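Local coordinates for protein beta-galactosidase (Bacillus circulans subsp. alkalophilus, PDB 3TTY) that hydrolyses terminal beta-D-galactose residues off galactosides, working as a TIM-barrel glycoside hydrolase that assembles as a trimer, at residues Val44-Trp47 and Ala48-Gln51; Val166-Lys169 and Glu170-Thr174. One frame throughout, in Å; residues are numbered along the deposited sequence.

Interaction 1 (Val44-Trp47 and Ala48-Gln51)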
# COMPACT_ATOMS: atom_id res chain seq x y z
N VAL A 44 -18.34 -26.77 -15.50
CA VAL A 44 -18.09 -25.33 -15.40
C VAL A 44 -16.70 -24.98 -15.94
O VAL A 44 -16.51 -23.92 -16.55
CB VAL A 44 -18.21 -24.80 -13.96
CG1 VAL A 44 -17.99 -23.30 -13.92
CG2 VAL A 44 -19.56 -25.15 -13.38
N PHE A 45 -15.74 -25.87 -15.74
CA PHE A 45 -14.35 -25.53 -16.03
C PHE A 45 -13.61 -26.59 -16.81
O PHE A 45 -12.55 -27.06 -16.39
CB PHE A 45 -13.59 -25.22 -14.73
CG PHE A 45 -13.96 -23.88 -14.11
CD1 PHE A 45 -13.73 -22.69 -14.78
CD2 PHE A 45 -14.52 -23.82 -12.84
CE1 PHE A 45 -14.05 -21.46 -14.21
CE2 PHE A 45 -14.86 -22.59 -12.27
CZ PHE A 45 -14.62 -21.41 -12.96
N SER A 46 -14.15 -26.96 -17.98
CA SER A 46 -13.57 -28.05 -18.73
C SER A 46 -13.47 -27.73 -20.21
O SER A 46 -13.52 -28.63 -21.06
CB SER A 46 -14.37 -29.33 -18.50
OG SER A 46 -13.86 -30.04 -17.39
N TRP A 47 -13.33 -26.45 -20.53
CA TRP A 47 -13.24 -26.05 -21.91
C TRP A 47 -12.08 -26.82 -22.57
O TRP A 47 -12.27 -27.45 -23.61
CB TRP A 47 -13.06 -24.54 -22.01
CG TRP A 47 -13.27 -24.00 -23.38
CD1 TRP A 47 -13.22 -24.70 -24.57
CD2 TRP A 47 -13.58 -22.65 -23.73
NE1 TRP A 47 -13.47 -23.84 -25.62
CE2 TRP A 47 -13.69 -22.58 -25.13
CE3 TRP A 47 -13.75 -21.48 -22.98
CZ2 TRP A 47 -13.99 -21.40 -25.80
CZ3 TRP A 47 -14.04 -20.31 -23.65
CH2 TRP A 47 -14.16 -20.27 -25.04
N ALA A 48 -10.91 -26.82 -21.95
CA ALA A 48 -9.76 -27.48 -22.53
C ALA A 48 -9.91 -29.01 -22.60
O ALA A 48 -9.40 -29.64 -23.52
CB ALA A 48 -8.47 -27.09 -21.81
N LYS A 49 -10.61 -29.60 -21.64
CA LYS A 49 -10.84 -31.04 -21.71
C LYS A 49 -11.69 -31.39 -22.93
O LYS A 49 -11.49 -32.40 -23.60
CB LYS A 49 -11.50 -31.56 -20.44
CG LYS A 49 -11.57 -33.10 -20.38
CD LYS A 49 -12.12 -33.57 -19.06
CE LYS A 49 -12.10 -35.10 -18.96
NZ LYS A 49 -10.79 -35.70 -19.34
N ILE A 50 -12.65 -30.53 -23.22
CA ILE A 50 -13.53 -30.75 -24.35
C ILE A 50 -12.81 -30.42 -25.65
O ILE A 50 -12.82 -31.22 -26.59
CB ILE A 50 -14.78 -29.87 -24.26
CG1 ILE A 50 -15.63 -30.30 -23.06
CG2 ILE A 50 -15.55 -29.92 -25.56
CD1 ILE A 50 -16.67 -29.28 -22.64
N GLN A 51 -12.19 -29.26 -25.71
CA GLN A 51 -11.64 -28.80 -26.98
C GLN A 51 -10.13 -28.55 -26.94
O GLN A 51 -9.67 -27.58 -26.33
CB GLN A 51 -12.39 -27.55 -27.44
CG GLN A 51 -12.06 -27.09 -28.86
CD GLN A 51 -12.57 -25.68 -29.14
OE1 GLN A 51 -13.34 -25.12 -28.36
NE2 GLN A 51 -12.12 -25.09 -30.24

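Interaction 2 (Val166-Lys169 and Glu170-Thr174)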
# COMPACT_ATOMS: atom_id res chain seq x y z
N VAL A 166 -17.03 2.87 -30.88
CA VAL A 166 -18.25 2.52 -31.61
C VAL A 166 -19.43 2.71 -30.66
O VAL A 166 -20.46 3.26 -31.03
CB VAL A 166 -18.20 1.05 -32.11
CG1 VAL A 166 -19.53 0.63 -32.74
CG2 VAL A 166 -17.04 0.86 -33.12
N TRP A 167 -19.25 2.26 -29.43
CA TRP A 167 -20.29 2.35 -28.41
C TRP A 167 -20.65 3.81 -28.07
O TRP A 167 -21.78 4.12 -27.70
CB TRP A 167 -19.83 1.59 -27.16
CG TRP A 167 -20.80 1.53 -26.02
CD1 TRP A 167 -21.68 0.53 -25.74
CD2 TRP A 167 -20.97 2.51 -24.99
NE1 TRP A 167 -22.39 0.82 -24.60
CE2 TRP A 167 -21.97 2.03 -24.12
CE3 TRP A 167 -20.36 3.73 -24.72
CZ2 TRP A 167 -22.38 2.74 -23.00
CZ3 TRP A 167 -20.78 4.44 -23.61
CH2 TRP A 167 -21.78 3.95 -22.77
N LEU A 168 -19.67 4.69 -28.20
CA LEU A 168 -19.89 6.12 -27.99
C LEU A 168 -20.58 6.77 -29.20
O LEU A 168 -21.38 7.69 -29.04
CB LEU A 168 -18.56 6.81 -27.69
CG LEU A 168 -17.93 6.37 -26.36
CD1 LEU A 168 -16.44 6.63 -26.33
CD2 LEU A 168 -18.63 7.06 -25.19
N LYS A 169 -20.27 6.29 -30.40
CA LYS A 169 -20.97 6.75 -31.59
C LYS A 169 -22.47 6.37 -31.52
O LYS A 169 -23.34 7.14 -31.92
CB LYS A 169 -20.33 6.17 -32.86
CG LYS A 169 -18.86 6.57 -33.02
CD LYS A 169 -18.16 5.83 -34.18
CE LYS A 169 -16.63 5.98 -34.07
NZ LYS A 169 -15.91 5.42 -35.26
N GLU A 170 -22.75 5.18 -30.98
CA GLU A 170 -24.13 4.74 -30.82
C GLU A 170 -24.82 5.54 -29.74
O GLU A 170 -26.00 5.87 -29.87
CB GLU A 170 -24.19 3.25 -30.49
CG GLU A 170 -23.29 2.41 -31.37
CD GLU A 170 -23.90 1.09 -31.78
OE1 GLU A 170 -23.33 0.03 -31.40
OE2 GLU A 170 -24.92 1.12 -32.51
N ARG A 171 -24.10 5.87 -28.67
CA ARG A 171 -24.73 6.53 -27.55
C ARG A 171 -25.01 8.00 -27.88
O ARG A 171 -26.12 8.49 -27.67
CB ARG A 171 -23.88 6.42 -26.28
CG ARG A 171 -24.58 6.91 -25.01
CD ARG A 171 -23.72 6.66 -23.76
NE ARG A 171 -24.31 7.26 -22.57
CZ ARG A 171 -25.16 6.62 -21.76
NH1 ARG A 171 -25.51 5.36 -21.99
NH2 ARG A 171 -25.65 7.25 -20.69
N TYR A 172 -24.00 8.70 -28.40
CA TYR A 172 -24.09 10.14 -28.49
C TYR A 172 -24.36 10.69 -29.88
O TYR A 172 -24.85 11.80 -30.02
CB TYR A 172 -22.83 10.79 -27.91
CG TYR A 172 -22.67 10.53 -26.45
CD1 TYR A 172 -23.55 11.10 -25.53
CD2 TYR A 172 -21.66 9.70 -25.98
CE1 TYR A 172 -23.42 10.85 -24.17
CE2 TYR A 172 -21.52 9.44 -24.64
CZ TYR A 172 -22.39 10.02 -23.74
OH TYR A 172 -22.24 9.77 -22.40
N GLY A 173 -24.02 9.92 -30.91
CA GLY A 173 -24.31 10.31 -32.28
C GLY A 173 -23.28 11.22 -32.91
O GLY A 173 -22.79 10.95 -34.00
N THR A 174 -22.95 12.30 -32.22
CA THR A 174 -21.99 13.26 -32.76
C THR A 174 -20.91 13.60 -31.75
O THR A 174 -21.12 13.49 -30.55
CB THR A 174 -22.68 14.59 -33.13
OG1 THR A 174 -23.26 15.17 -31.95
CG2 THR A 174 -23.77 14.38 -34.17

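Interaction 1 (Val44-Trp47 and Ala48-Gln51)
W47 and Q51, one helical turn apart, send their side chains the same way and lie alongside each other. The indole NE1 of W47 donates to Q51 OE1 at 3.0 Å, with an N-H...O angle of 164°. OE1 sits at the indole edge, in the ring plane, yet the donor stands above the amide's carbonyl plane and misses the lone pairs; ring and amide planes are 37° apart. With CG anti to the backbone N in both (chi1 -166° in W47) and a four-residue spacing on the turn, the two chains run out together. NE2 holds the other end of the amide by bonding to D53 O. In the backbone of the same turn, Q51 N donates to W47 O at 2.8 Å and I50 N to S46 O at 3.0 Å. These bonds build the short helix 47-50, which follows barrel strand 39-42, with S46 at its N-cap position; S46 OG bonds to E18 rather than capping the helix. I50 lays CG1 against S46 O at 3.4 Å. On the strand side, F45 touches the bound galactose and W187 of a second subunit, whose S188 and Y192 bond to A48 N and A48 O.

Interaction 2 (Val166-Lys169 and Glu170-Thr174)
The C-terminal end of helix 158-172 carries this surface contact, and three neighbouring i to i+4 pairs shape it. W167 and R171 run side by side: R171 CD approaches W167 CH2 at 3.5 Å, and the indole and guanidinium planes are only 9° apart. Extended from CG to NE, with CG anti to the backbone N (chi1 -171°), the arginine chain follows the indole outward. R171 CG lies over the centre of the Y172 ring, 3.9 Å above its plane. Where R171 takes a face of that ring, L168 CD2 lies at its edge, in plane, 3.8 Å from Y172 CE2. E170, bent at chi2, runs alongside V166 and points the same way, its OE1 4.1 Å from V166 CG1. Y172 N bonds to L168 O at 2.9 Å, whereas the last backbone bond, G173 N to K169 O, is weak, and G173 leaves the helix with positive phi (85°). W167 NE1 bonds to D227 and Y172 OH to D220, both on helix 215-243. R171 NE bonds weakly to Y172 OH and forms a long, weak ion pair with D220, while NH2 lies close to R223. D220 therefore probably offsets some of the two arginines' positive charge.

How the interactions relate
From the N terminus, strand 39-42 of the eight-stranded parallel barrel leads into interaction 1, where 44-51 turns into helix 47-50 beside the galactose pocket and a second subunit. Strands 75-79 and 142-146 follow before the chain reaches interaction 2, at the end of helix 158-172. Each contact joins consecutive segments, interaction 1 closing one short turn and interaction 2 the last turns of its helix; they stand in series, neither nested nor crossed. The centres of interactions 1 and 2 are about 37 Å apart, and their nearest atoms about 22 Å. Interaction 1 ties a barrel loop to helices 60-71 and 119-135, whereas interaction 2 joins helix 158-172 to helices 175-181 and 215-243.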